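Local atomic coordinates of 16S rRNA (adenine(1408)-N(1))-methyltransferase (Escherichia coli, PDB entry 3PB3), a protein that methylates N1 of adenine 1408 in the 16S rRNA of assembled 30S ribosomal subunits, using S-adenosyl-L-methionine, and so confers resistance to aminoglycosides such as kanamycin, apramycin and gentamicin. Residues T33-N38 with N194-K199; R26-M31 with S100-F105; A86-P91 with R119-N124; F92-I97 with A126-K131. The protein carries 4 engineered substitutions. All blocks are in the same frame, centred on the assembly; numbering follows the deposited sequence.

Contact 1: residues T33-N38 with N194-K199; sequences TGDGRN and NSMWAK. Engineered in segment 194-199: Met196 (natural residue Leu). With SAH (S-adenosyl-L-homocysteine), chain C.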
# COMPACT_ATOMS: atom_id res chain seq x y z
N THR A 33 2.49 4.07 -2.15
CA THR A 33 1.49 3.89 -3.20
C THR A 33 1.94 4.36 -4.59
O THR A 33 1.43 3.89 -5.60
CB THR A 33 0.12 4.51 -2.81
OG1 THR A 33 -0.94 3.88 -3.55
CG2 THR A 33 0.09 6.03 -3.06
N GLY A 34 2.89 5.28 -4.64
CA GLY A 34 3.43 5.74 -5.92
C GLY A 34 2.46 6.68 -6.61
O GLY A 34 1.99 7.63 -6.00
N ASP A 35 2.15 6.40 -7.88
CA ASP A 35 1.34 7.32 -8.70
C ASP A 35 -0.17 7.27 -8.46
O ASP A 35 -0.92 8.04 -9.06
CB ASP A 35 1.68 7.17 -10.20
CG ASP A 35 1.28 5.81 -10.78
OD1 ASP A 35 0.43 5.11 -10.19
OD2 ASP A 35 1.83 5.44 -11.84
N GLY A 36 -0.61 6.37 -7.59
CA GLY A 36 -2.03 6.28 -7.24
C GLY A 36 -2.88 5.46 -8.20
O GLY A 36 -4.07 5.23 -7.94
N ARG A 37 -2.29 4.99 -9.29
CA ARG A 37 -3.04 4.24 -10.30
C ARG A 37 -3.44 2.85 -9.82
O ARG A 37 -4.53 2.38 -10.15
CB ARG A 37 -2.28 4.13 -11.62
CG ARG A 37 -2.08 5.47 -12.30
CD ARG A 37 -1.31 5.34 -13.60
NE ARG A 37 -1.07 6.67 -14.16
CZ ARG A 37 -1.95 7.37 -14.88
NH1 ARG A 37 -3.15 6.86 -15.16
NH2 ARG A 37 -1.63 8.57 -15.31
N ASN A 38 -2.57 2.21 -9.04
CA ASN A 38 -2.91 0.89 -8.49
C ASN A 38 -4.11 0.97 -7.56
O ASN A 38 -5.03 0.15 -7.64
CB ASN A 38 -1.73 0.28 -7.72
CG ASN A 38 -0.60 -0.16 -8.63
OD1 ASN A 38 -0.80 -0.39 -9.83
ND2 ASN A 38 0.59 -0.29 -8.06
N ASN A 194 -1.87 -1.10 -12.70
CA ASN A 194 -2.02 0.07 -13.56
C ASN A 194 -0.92 1.14 -13.40
O ASN A 194 -0.78 2.01 -14.26
CB ASN A 194 -3.41 0.70 -13.39
CG ASN A 194 -4.50 -0.02 -14.20
OD1 ASN A 194 -5.66 0.41 -14.21
ND2 ASN A 194 -4.14 -1.09 -14.90
N SER A 195 -0.14 1.08 -12.33
CA SER A 195 0.92 2.09 -12.15
C SER A 195 1.95 2.00 -13.27
O SER A 195 2.19 0.93 -13.81
CB SER A 195 1.59 1.99 -10.79
OG SER A 195 2.63 1.04 -10.78
N MET A 196 2.53 3.14 -13.63
CA MET A 196 3.50 3.20 -14.72
C MET A 196 4.75 2.40 -14.36
O MET A 196 5.36 1.78 -15.23
CB MET A 196 3.85 4.65 -15.05
CG MET A 196 2.63 5.44 -15.54
SD MET A 196 3.07 7.01 -16.30
CE MET A 196 1.44 7.72 -16.47
N TRP A 197 5.10 2.42 -13.08
CA TRP A 197 6.19 1.64 -12.52
C TRP A 197 5.96 0.14 -12.69
O TRP A 197 6.84 -0.58 -13.18
CB TRP A 197 6.35 1.99 -11.04
CG TRP A 197 7.37 1.19 -10.25
CD1 TRP A 197 7.13 0.47 -9.13
CD2 TRP A 197 8.78 1.07 -10.52
NE1 TRP A 197 8.29 -0.10 -8.67
CE2 TRP A 197 9.32 0.25 -9.50
CE3 TRP A 197 9.64 1.56 -11.51
CZ2 TRP A 197 10.68 -0.09 -9.44
CZ3 TRP A 197 10.99 1.23 -11.46
CH2 TRP A 197 11.50 0.41 -10.43
N ALA A 198 4.78 -0.34 -12.29
CA ALA A 198 4.45 -1.76 -12.45
C ALA A 198 4.48 -2.20 -13.92
O ALA A 198 4.96 -3.30 -14.23
CB ALA A 198 3.09 -2.07 -11.82
N LYS A 199 3.96 -1.35 -14.80
CA LYS A 199 3.98 -1.61 -16.25
C LYS A 199 5.41 -1.75 -16.79
O LYS A 199 5.69 -2.66 -17.58
CB LYS A 199 3.24 -0.51 -17.02
CG LYS A 199 1.73 -0.44 -16.76
CD LYS A 199 0.97 -1.50 -17.55
CE LYS A 199 -0.54 -1.48 -17.26
NZ LYS A 199 -1.12 -0.11 -17.43
N SAH C . 3.56 0.82 -5.00
CA SAH C . 4.11 1.60 -6.15
CB SAH C . 5.64 1.69 -6.06
CG SAH C . 6.15 2.98 -6.71
SD SAH C . 7.92 3.14 -6.62
C SAH C . 3.71 0.94 -7.45
O SAH C . 3.66 1.64 -8.45
OXT SAH C . 3.42 -0.25 -7.55
C5' SAH C . 8.30 3.16 -4.90
C4' SAH C . 7.50 4.20 -4.11
O4' SAH C . 7.77 3.99 -2.72
C3' SAH C . 7.85 5.65 -4.42
O3' SAH C . 6.66 6.37 -4.78
C2' SAH C . 8.40 6.20 -3.10
O2' SAH C . 8.06 7.57 -2.83
C1' SAH C . 7.84 5.25 -2.06
N9 SAH C . 8.72 5.20 -0.87
C8 SAH C . 10.06 5.07 -0.87
N7 SAH C . 10.55 5.08 0.40
C5 SAH C . 9.50 5.22 1.23
C6 SAH C . 9.30 5.31 2.69
N6 SAH C . 10.35 5.24 3.54
N1 SAH C . 8.03 5.45 3.15
C2 SAH C . 6.97 5.51 2.32
N3 SAH C . 7.08 5.44 0.98
C4 SAH C . 8.29 5.30 0.39
O HOH W 1 4.58 4.93 -11.56
O HOH W 2 -5.83 2.77 -12.68
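Asn194 meets helix 37-44 at its first turn, where CD of Arg37 lies 3.4 Å from Asn194 O. The backbone N of Asn194 also donates a weak bond to Asn38 OD1, while a water links Asn194 OD1 to the carbonyl O of Arg37. Ser195 makes the firmer bond to the same acceptor: its N is 3.0 Å from Asn38 OD1 and arrives from above the carbonyl plane. Asparagine suits this place because its other end is polar too, with ND2 2.9 Å from the carboxylate OXT of S-adenosyl-L-homocysteine. The serine hydroxyl likewise does two jobs, donating to ligand O at 2.6 Å and accepting from Ala198 N as the N-cap of helix 196-203. With chi1 at 85°, OG lies between the backbone N and the carbonyl carbon, where it can reach both. Loop 33-36 follows strand 26-31, the first of the seven-stranded class I methyltransferase sheet in chain order, and Gly34 lets it pass close to the ligand, since a side chain there would collide with CG of the homocysteine. At Met196, an engineered residue, the backbone N gives a nearly straight bond (169°) to the syn lone pair of Asp35 OD2, 3.0 Å away. Asp35 OD1 meanwhile accepts from Arg37 N in an Asx turn, so the two carboxylate oxygens tie both helix starts together. The extended Met196 chain brings CE to 3.4 Å from Arg37 NH2. Trp197 turns its indole toward the ligand, with the sulfur SD over one face, and the backbone N of Trp197 shares a water with Asp35 OD2.

Contact 2: residues R26-M31 with S100-F105; sequences RVHIDM and SISILF. Engineered in segment 26-31: Met31 (natural residue Leu). With SAH (S-adenosyl-L-homocysteine), chain C.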
# COMPACT_ATOMS: atom_id res chain seq x y z
N ARG A 26 -14.78 -2.01 4.94
CA ARG A 26 -13.37 -2.38 5.05
C ARG A 26 -12.49 -1.17 4.79
O ARG A 26 -12.89 -0.23 4.09
CB ARG A 26 -13.01 -3.47 4.04
CG ARG A 26 -13.79 -4.78 4.13
CD ARG A 26 -13.17 -5.83 3.21
NE ARG A 26 -11.73 -5.96 3.48
CZ ARG A 26 -10.75 -5.48 2.70
NH1 ARG A 26 -11.02 -4.85 1.56
NH2 ARG A 26 -9.49 -5.64 3.08
N VAL A 27 -11.28 -1.21 5.33
CA VAL A 27 -10.26 -0.20 5.04
C VAL A 27 -8.99 -0.88 4.56
O VAL A 27 -8.48 -1.79 5.23
CB VAL A 27 -9.96 0.68 6.27
CG1 VAL A 27 -8.83 1.66 5.97
CG2 VAL A 27 -11.22 1.43 6.70
N HIS A 28 -8.47 -0.44 3.42
CA HIS A 28 -7.22 -0.95 2.89
C HIS A 28 -6.16 0.15 2.82
O HIS A 28 -6.44 1.25 2.31
CB HIS A 28 -7.43 -1.54 1.49
CG HIS A 28 -6.16 -2.06 0.87
ND1 HIS A 28 -5.67 -3.32 1.14
CD2 HIS A 28 -5.27 -1.47 0.04
CE1 HIS A 28 -4.54 -3.49 0.48
NE2 HIS A 28 -4.27 -2.39 -0.19
N ILE A 29 -4.96 -0.14 3.32
CA ILE A 29 -3.84 0.80 3.20
C ILE A 29 -2.80 0.27 2.22
O ILE A 29 -2.36 -0.88 2.31
CB ILE A 29 -3.16 1.11 4.56
CG1 ILE A 29 -4.11 1.89 5.47
CG2 ILE A 29 -1.87 1.91 4.35
CD1 ILE A 29 -3.55 2.17 6.89
N ASP A 30 -2.43 1.12 1.27
CA ASP A 30 -1.33 0.83 0.35
C ASP A 30 -0.18 1.77 0.70
O ASP A 30 -0.27 2.98 0.48
CB ASP A 30 -1.81 1.04 -1.10
CG ASP A 30 -0.80 0.58 -2.14
OD1 ASP A 30 -0.15 -0.48 -1.95
OD2 ASP A 30 -0.66 1.27 -3.17
N MET A 31 0.89 1.22 1.27
CA MET A 31 2.06 2.00 1.70
C MET A 31 3.06 2.11 0.55
O MET A 31 3.38 1.12 -0.09
CB MET A 31 2.71 1.35 2.93
CG MET A 31 4.05 1.98 3.37
SD MET A 31 3.86 3.70 3.89
CE MET A 31 3.21 3.48 5.53
N SER A 100 -6.63 -4.48 5.82
CA SER A 100 -5.57 -5.03 5.01
C SER A 100 -4.55 -3.96 4.67
O SER A 100 -4.87 -2.77 4.64
CB SER A 100 -6.10 -5.68 3.73
OG SER A 100 -6.86 -4.76 2.97
N ILE A 101 -3.31 -4.40 4.44
CA ILE A 101 -2.20 -3.50 4.15
C ILE A 101 -1.34 -4.11 3.06
O ILE A 101 -1.04 -5.31 3.09
CB ILE A 101 -1.30 -3.24 5.39
CG1 ILE A 101 -2.12 -2.71 6.57
CG2 ILE A 101 -0.19 -2.26 5.05
CD1 ILE A 101 -1.27 -2.34 7.79
N SER A 102 -0.93 -3.30 2.11
CA SER A 102 -0.08 -3.78 1.04
C SER A 102 1.14 -2.89 0.85
O SER A 102 1.10 -1.68 1.10
CB SER A 102 -0.87 -3.90 -0.26
OG SER A 102 -1.31 -2.62 -0.70
N ILE A 103 2.24 -3.52 0.44
CA ILE A 103 3.40 -2.79 -0.04
C ILE A 103 3.76 -3.44 -1.37
O ILE A 103 4.20 -4.59 -1.40
CB ILE A 103 4.60 -2.87 0.94
CG1 ILE A 103 4.30 -2.13 2.25
CG2 ILE A 103 5.84 -2.28 0.30
CD1 ILE A 103 5.40 -2.28 3.32
N LEU A 104 3.54 -2.71 -2.46
CA LEU A 104 3.70 -3.27 -3.80
C LEU A 104 4.88 -2.66 -4.54
O LEU A 104 4.97 -1.44 -4.67
CB LEU A 104 2.43 -3.06 -4.61
CG LEU A 104 1.11 -3.53 -3.99
CD1 LEU A 104 -0.05 -3.03 -4.82
CD2 LEU A 104 1.10 -5.05 -3.86
N PHE A 105 5.77 -3.52 -5.04
CA PHE A 105 6.92 -3.10 -5.86
C PHE A 105 7.69 -1.92 -5.25
O PHE A 105 7.98 -0.95 -5.95
CB PHE A 105 6.44 -2.79 -7.29
CG PHE A 105 5.45 -3.80 -7.82
CD1 PHE A 105 5.87 -5.08 -8.17
CD2 PHE A 105 4.11 -3.47 -7.94
CE1 PHE A 105 4.96 -6.03 -8.65
CE2 PHE A 105 3.18 -4.41 -8.41
CZ PHE A 105 3.61 -5.69 -8.77
N SAH C . 3.56 0.82 -5.00
CA SAH C . 4.11 1.60 -6.15
CB SAH C . 5.64 1.69 -6.06
CG SAH C . 6.15 2.98 -6.71
SD SAH C . 7.92 3.14 -6.62
C SAH C . 3.71 0.94 -7.45
O SAH C . 3.66 1.64 -8.45
OXT SAH C . 3.42 -0.25 -7.55
C5' SAH C . 8.30 3.16 -4.90
C4' SAH C . 7.50 4.20 -4.11
O4' SAH C . 7.77 3.99 -2.72
C3' SAH C . 7.85 5.65 -4.42
O3' SAH C . 6.66 6.37 -4.78
C2' SAH C . 8.40 6.20 -3.10
O2' SAH C . 8.06 7.57 -2.83
C1' SAH C . 7.84 5.25 -2.06
N9 SAH C . 8.72 5.20 -0.87
C8 SAH C . 10.06 5.07 -0.87
N7 SAH C . 10.55 5.08 0.40
C5 SAH C . 9.50 5.22 1.23
C6 SAH C . 9.30 5.31 2.69
N6 SAH C . 10.35 5.24 3.54
N1 SAH C . 8.03 5.45 3.15
C2 SAH C . 6.97 5.51 2.32
N3 SAH C . 7.08 5.44 0.98
C4 SAH C . 8.29 5.30 0.39
O HOH W 3 2.59 -0.09 -2.39
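His28 and Ser100 meet at the centre of a polar ladder along one face of two parallel strands, 26-31 and 100-104. With CG anti to the backbone N (chi1 179°), the imidazole extends across to strand 100-104 and uses both nitrogens: ND1 is hydrogen-bonded to Ser100 OG at 2.6 Å, in the ring plane, and NE2 donates to Ser102 OG at 3.0 Å. Serine suits both positions, since its hydroxyl can give and accept. Ser102 OG donates a hydrogen bond to Asp30 OD1, 2.7 Å away, meeting it on the anti side and out of the carboxylate plane. Beside these side-chain bonds the backbones are closely joined from Ile29 to Met31, with Ser102 N 2.8 Å from Ile29 O. The start of the pair is looser and more open to solvent: Ser100 N reaches Val27 O only weakly at 3.3 Å, and the partly exposed Arg26 bends at chi3 to lay NH2 against Ser100 OG. On the other face Ile29 CB and Ile101 CG1 are only loosely in contact, at 4.4 Å, whereas CB of Met31, an engineered residue, lies 3.9 Å from Ile103 CG1. Leu104 O accepts from the amino group of S-adenosyl-L-homocysteine. Both strands lie in the middle of the seven-stranded sheet, 26-31 bordered by strand 49-54 and 98-104 by strand 133-139, as in the Rossmann-like class I methyltransferases.

Contact 3: residues A86-P91 with R119-N124; sequences AAESMP and RDILSN. Engineered in segment 86-91: Met90 (natural residue Leu). With SAH (S-adenosyl-L-homocysteine), chain C.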
# COMPACT_ATOMS: atom_id res chain seq x y z
N ALA A 86 5.59 9.20 5.21
CA ALA A 86 6.52 8.10 4.96
C ALA A 86 6.28 6.95 5.95
O ALA A 86 5.59 7.13 6.95
CB ALA A 86 7.96 8.59 5.04
N ALA A 87 6.83 5.78 5.64
CA ALA A 87 6.78 4.62 6.54
C ALA A 87 7.33 4.94 7.95
O ALA A 87 6.89 4.35 8.93
CB ALA A 87 7.53 3.45 5.94
N GLU A 88 8.27 5.88 8.01
CA GLU A 88 8.85 6.35 9.28
C GLU A 88 7.89 7.21 10.12
O GLU A 88 8.09 7.36 11.33
CB GLU A 88 10.15 7.15 9.01
CG GLU A 88 11.29 6.39 8.32
CD GLU A 88 11.26 6.49 6.79
OE1 GLU A 88 10.16 6.56 6.21
OE2 GLU A 88 12.34 6.46 6.16
N SER A 89 6.86 7.77 9.48
CA SER A 89 6.05 8.89 10.01
C SER A 89 5.12 8.61 11.20
O SER A 89 4.90 9.49 12.04
CB SER A 89 5.25 9.54 8.87
OG SER A 89 4.37 10.55 9.35
N MET A 90 4.57 7.40 11.26
CA MET A 90 3.66 6.99 12.36
C MET A 90 2.44 7.90 12.60
O MET A 90 2.10 8.17 13.77
CB MET A 90 4.45 6.81 13.67
CG MET A 90 5.29 5.54 13.74
SD MET A 90 6.22 5.38 15.28
CE MET A 90 7.83 5.91 14.77
N PRO A 91 1.75 8.36 11.53
CA PRO A 91 0.59 9.24 11.73
C PRO A 91 -0.44 8.59 12.65
O PRO A 91 -0.97 7.52 12.33
CB PRO A 91 0.01 9.39 10.31
CG PRO A 91 1.10 9.01 9.40
CD PRO A 91 1.93 8.00 10.11
N ARG A 119 12.85 -3.93 11.41
CA ARG A 119 11.78 -4.34 12.32
C ARG A 119 10.99 -3.18 12.90
O ARG A 119 9.77 -3.26 13.02
CB ARG A 119 12.33 -5.25 13.44
CG ARG A 119 12.88 -6.58 12.91
CD ARG A 119 13.15 -7.59 14.03
NE ARG A 119 14.01 -7.05 15.08
CZ ARG A 119 15.34 -7.04 15.06
NH1 ARG A 119 16.00 -7.55 14.02
NH2 ARG A 119 16.01 -6.53 16.08
N ASP A 120 11.67 -2.08 13.23
CA ASP A 120 10.99 -0.92 13.80
C ASP A 120 10.02 -0.30 12.80
O ASP A 120 8.87 -0.01 13.13
CB ASP A 120 12.00 0.12 14.31
CG ASP A 120 11.32 1.32 14.95
OD1 ASP A 120 10.49 1.12 15.87
OD2 ASP A 120 11.60 2.46 14.53
N ILE A 121 10.48 -0.12 11.57
CA ILE A 121 9.65 0.48 10.52
C ILE A 121 8.46 -0.43 10.19
O ILE A 121 7.32 0.04 10.12
CB ILE A 121 10.47 0.81 9.23
CG1 ILE A 121 11.60 1.82 9.51
CG2 ILE A 121 9.55 1.32 8.11
CD1 ILE A 121 11.21 3.08 10.26
N LEU A 122 8.72 -1.72 10.02
CA LEU A 122 7.63 -2.67 9.79
C LEU A 122 6.64 -2.66 10.96
O LEU A 122 5.44 -2.82 10.74
CB LEU A 122 8.16 -4.07 9.52
CG LEU A 122 8.92 -4.31 8.20
CD1 LEU A 122 9.18 -5.79 8.06
CD2 LEU A 122 8.18 -3.78 6.97
N SER A 123 7.13 -2.45 12.17
CA SER A 123 6.26 -2.28 13.34
C SER A 123 5.30 -1.10 13.19
O SER A 123 4.13 -1.21 13.54
CB SER A 123 7.06 -2.13 14.63
OG SER A 123 7.70 -3.36 14.93
N ASN A 124 5.80 0.01 12.65
CA ASN A 124 4.96 1.18 12.36
C ASN A 124 3.85 0.82 11.39
O ASN A 124 2.72 1.28 11.53
CB ASN A 124 5.76 2.33 11.72
CG ASN A 124 6.91 2.81 12.57
OD1 ASN A 124 6.96 2.59 13.79
ND2 ASN A 124 7.85 3.50 11.93
N SAH C . 3.56 0.82 -5.00
CA SAH C . 4.11 1.60 -6.15
CB SAH C . 5.64 1.69 -6.06
CG SAH C . 6.15 2.98 -6.71
SD SAH C . 7.92 3.14 -6.62
C SAH C . 3.71 0.94 -7.45
O SAH C . 3.66 1.64 -8.45
OXT SAH C . 3.42 -0.25 -7.55
C5' SAH C . 8.30 3.16 -4.90
C4' SAH C . 7.50 4.20 -4.11
O4' SAH C . 7.77 3.99 -2.72
C3' SAH C . 7.85 5.65 -4.42
O3' SAH C . 6.66 6.37 -4.78
C2' SAH C . 8.40 6.20 -3.10
O2' SAH C . 8.06 7.57 -2.83
C1' SAH C . 7.84 5.25 -2.06
N9 SAH C . 8.72 5.20 -0.87
C8 SAH C . 10.06 5.07 -0.87
N7 SAH C . 10.55 5.08 0.40
C5 SAH C . 9.50 5.22 1.23
C6 SAH C . 9.30 5.31 2.69
N6 SAH C . 10.35 5.24 3.54
N1 SAH C . 8.03 5.45 3.15
C2 SAH C . 6.97 5.51 2.32
N3 SAH C . 7.08 5.44 0.98
C4 SAH C . 8.29 5.30 0.39
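The adenine pocket of the methyltransferase is bordered here by segment 86-91, which opens with a type I turn from Ala86 to Ser89; Ala87 and Glu88 bind the ligand and rest against Ile121 and Asn124 of helix 119-126. Ala87 N gives an almost straight bond (176°) to N1 of the adenine, 2.8 Å away, and Glu88 OE1 accepts from N6, so the turn reads the hydrogen-bonding edge of the base. A small methyl is fitting at Ala87, because CB has to pass between adenine N1 on one hand and Ile121 CG2, at 3.7 Å, on the other. Ile121 sends its other branch to the glutamate: CD1 packs against Glu88 CG at 3.8 Å. That glutamate bends at chi2 (90°), which leaves its aliphatic part against the isoleucine while the carboxylate turns to the base; its second oxygen, OE2, is held by Tyr113 OH. Farther along the helix, Asn124 bonds the turn directly, ND2 donating to Ala87 O at 3.3 Å with the acceptor close to the amide plane. Since the same residue offers its N to the adenine, this bond probably helps to fix the turn in the orientation that the base needs. The opposite end of the amide is approached by Met90, an engineered residue whose SD comes within 3.2 Å of Asn124 OD1 and whose CG lies over the amide carbon. Helix 108-115 closes the region through Leu110 and Tyr113, which touch Ala87 and Ile121, while the far side of helix 119-126 packs through Leu122 and Ser123 on helix 166-175.

Contact 4: residues F92-I97 with A126-K131; sequences FELKNI and ADMAKK. Engineered in segment 126-131: Met128 (natural residue Leu).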
# COMPACT_ATOMS: atom_id res chain seq x y z
N PHE A 92 -0.70 9.22 13.79
CA PHE A 92 -1.54 8.61 14.82
C PHE A 92 -2.95 8.26 14.35
O PHE A 92 -3.54 7.29 14.83
CB PHE A 92 -1.59 9.46 16.10
CG PHE A 92 -2.53 10.65 16.02
CD1 PHE A 92 -3.80 10.58 16.58
CD2 PHE A 92 -2.13 11.83 15.41
CE1 PHE A 92 -4.67 11.67 16.52
CE2 PHE A 92 -2.98 12.93 15.35
CZ PHE A 92 -4.25 12.85 15.90
N GLU A 93 -3.48 9.03 13.41
CA GLU A 93 -4.85 8.83 12.90
C GLU A 93 -5.01 7.46 12.24
O GLU A 93 -6.11 6.89 12.22
CB GLU A 93 -5.25 9.93 11.91
CG GLU A 93 -5.21 11.37 12.46
CD GLU A 93 -3.86 12.04 12.26
OE1 GLU A 93 -2.82 11.34 12.23
OE2 GLU A 93 -3.83 13.29 12.13
N LEU A 94 -3.92 6.92 11.71
CA LEU A 94 -3.98 5.65 10.97
C LEU A 94 -3.77 4.41 11.83
O LEU A 94 -3.77 3.29 11.32
CB LEU A 94 -3.00 5.66 9.80
CG LEU A 94 -3.21 6.75 8.75
CD1 LEU A 94 -2.20 6.57 7.64
CD2 LEU A 94 -4.64 6.74 8.18
N LYS A 95 -3.60 4.60 13.13
CA LYS A 95 -3.41 3.48 14.05
C LYS A 95 -4.66 2.61 14.15
O LYS A 95 -5.76 3.13 14.31
CB LYS A 95 -2.98 3.97 15.44
CG LYS A 95 -1.47 3.95 15.69
CD LYS A 95 -0.67 5.03 14.94
CE LYS A 95 -0.39 4.68 13.46
NZ LYS A 95 0.18 3.32 13.27
N ASN A 96 -4.48 1.29 14.02
CA ASN A 96 -5.55 0.32 14.25
C ASN A 96 -6.76 0.54 13.33
O ASN A 96 -7.91 0.39 13.75
CB ASN A 96 -5.95 0.37 15.74
CG ASN A 96 -6.86 -0.77 16.15
OD1 ASN A 96 -6.60 -1.94 15.85
ND2 ASN A 96 -7.93 -0.44 16.87
N ILE A 97 -6.50 0.88 12.07
CA ILE A 97 -7.57 1.26 11.15
C ILE A 97 -7.79 0.28 9.97
O ILE A 97 -8.89 0.18 9.44
CB ILE A 97 -7.38 2.73 10.63
CG1 ILE A 97 -8.72 3.33 10.19
CG2 ILE A 97 -6.33 2.80 9.51
CD1 ILE A 97 -8.64 4.82 9.87
N ALA A 126 2.59 -2.22 10.90
CA ALA A 126 1.69 -3.15 11.59
C ALA A 126 0.73 -2.43 12.53
O ALA A 126 -0.40 -2.86 12.72
CB ALA A 126 2.48 -4.22 12.34
N ASP A 127 1.20 -1.33 13.12
CA ASP A 127 0.39 -0.53 14.04
C ASP A 127 -0.81 0.11 13.37
O ASP A 127 -1.76 0.51 14.05
CB ASP A 127 1.25 0.54 14.71
CG ASP A 127 2.22 -0.03 15.73
OD1 ASP A 127 2.05 -1.19 16.16
OD2 ASP A 127 3.16 0.69 16.11
N MET A 128 -0.77 0.22 12.04
CA MET A 128 -1.89 0.75 11.26
C MET A 128 -2.98 -0.30 11.02
O MET A 128 -4.09 0.03 10.58
CB MET A 128 -1.40 1.30 9.91
CG MET A 128 -0.44 2.48 10.04
SD MET A 128 0.00 3.23 8.45
CE MET A 128 0.75 4.72 9.07
N ALA A 129 -2.66 -1.57 11.30
CA ALA A 129 -3.60 -2.67 11.06
C ALA A 129 -4.48 -3.01 12.26
O ALA A 129 -4.05 -2.88 13.42
CB ALA A 129 -2.85 -3.91 10.60
N LYS A 130 -5.71 -3.44 11.98
CA LYS A 130 -6.58 -4.02 13.00
C LYS A 130 -6.07 -5.41 13.38
O LYS A 130 -5.30 -6.01 12.63
CB LYS A 130 -8.01 -4.16 12.47
CG LYS A 130 -8.70 -2.87 12.09
CD LYS A 130 -10.00 -3.20 11.38
CE LYS A 130 -10.76 -1.95 10.99
NZ LYS A 130 -11.92 -2.27 10.12
N LYS A 131 -6.53 -5.94 14.51
CA LYS A 131 -6.15 -7.28 14.98
C LYS A 131 -6.28 -8.33 13.87
O LYS A 131 -5.38 -9.15 13.68
CB LYS A 131 -6.97 -7.69 16.21
CG LYS A 131 -6.77 -9.16 16.64
CD LYS A 131 -7.38 -9.46 18.01
CE LYS A 131 -8.90 -9.57 17.97
NZ LYS A 131 -9.39 -10.72 17.14
O HOH W 4 -8.61 -3.71 15.87
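Met128, an engineered residue, lies with its extended chain against Leu94 and Lys95. Its CE reaches Leu94 CD1 at 3.8 Å, and Met128 CA makes a CA-H...O contact of 3.2 Å with Leu94 O. Leucine serves well here, giving a branched apolar surface to the methionine methyl and to Ile52 and Ile54. Asn96 carries the polar part: its N donates to Asp127 O at 2.8 Å, in the carbonyl plane, while Ile97 N bonds Met128 O from above that carbonyl's plane. Two turns are thereby joined, a type II turn from Leu94 to Ile97 and a type I turn from Ala126 to Ala129, just before strand 98-104 and between helix 119-126 and strand 133-139 of the Rossmann-like sheet. The positive phi of Asn96 (60°) fits the third place of a type II turn, which asparagine tolerates well, and a water that donates to Asn96 OD1 at 2.7 Å also meets Lys131 N, weakly. Lys95 folds back over the other turn, bent at chi2, chi3 and chi4, bringing NZ to 3.3 Å from Asp127 CB. Lys130 runs extended past the Ile97 carbonyl, with CE 3.2 Å from O, and its ammonium pairs with Asp99.

Overall arrangement
Contact 2 lies in the middle of the seven-stranded sheet, and its segments alternate along the sequence with those of each other contact. Contact 1 lies beyond the C-terminal ends of these strands, about 13 Å away between centres. Contacts 3 and 4, across the chain's centre from contact 1 and about 11 Å apart between centres, share loop 86-97 and the run 119-131. S-adenosyl-L-homocysteine bridges three: contact 1 meets its amino-acid end, sulfur and ribose, contact 2 both its amino group and the edge of its adenine, contact 3 its adenine. Residues remote in sequence thus build one cofactor pocket, while contact 4 packs against strands 26-31 and 49-54, about 9 Å from the ligand at the Met128 side chain.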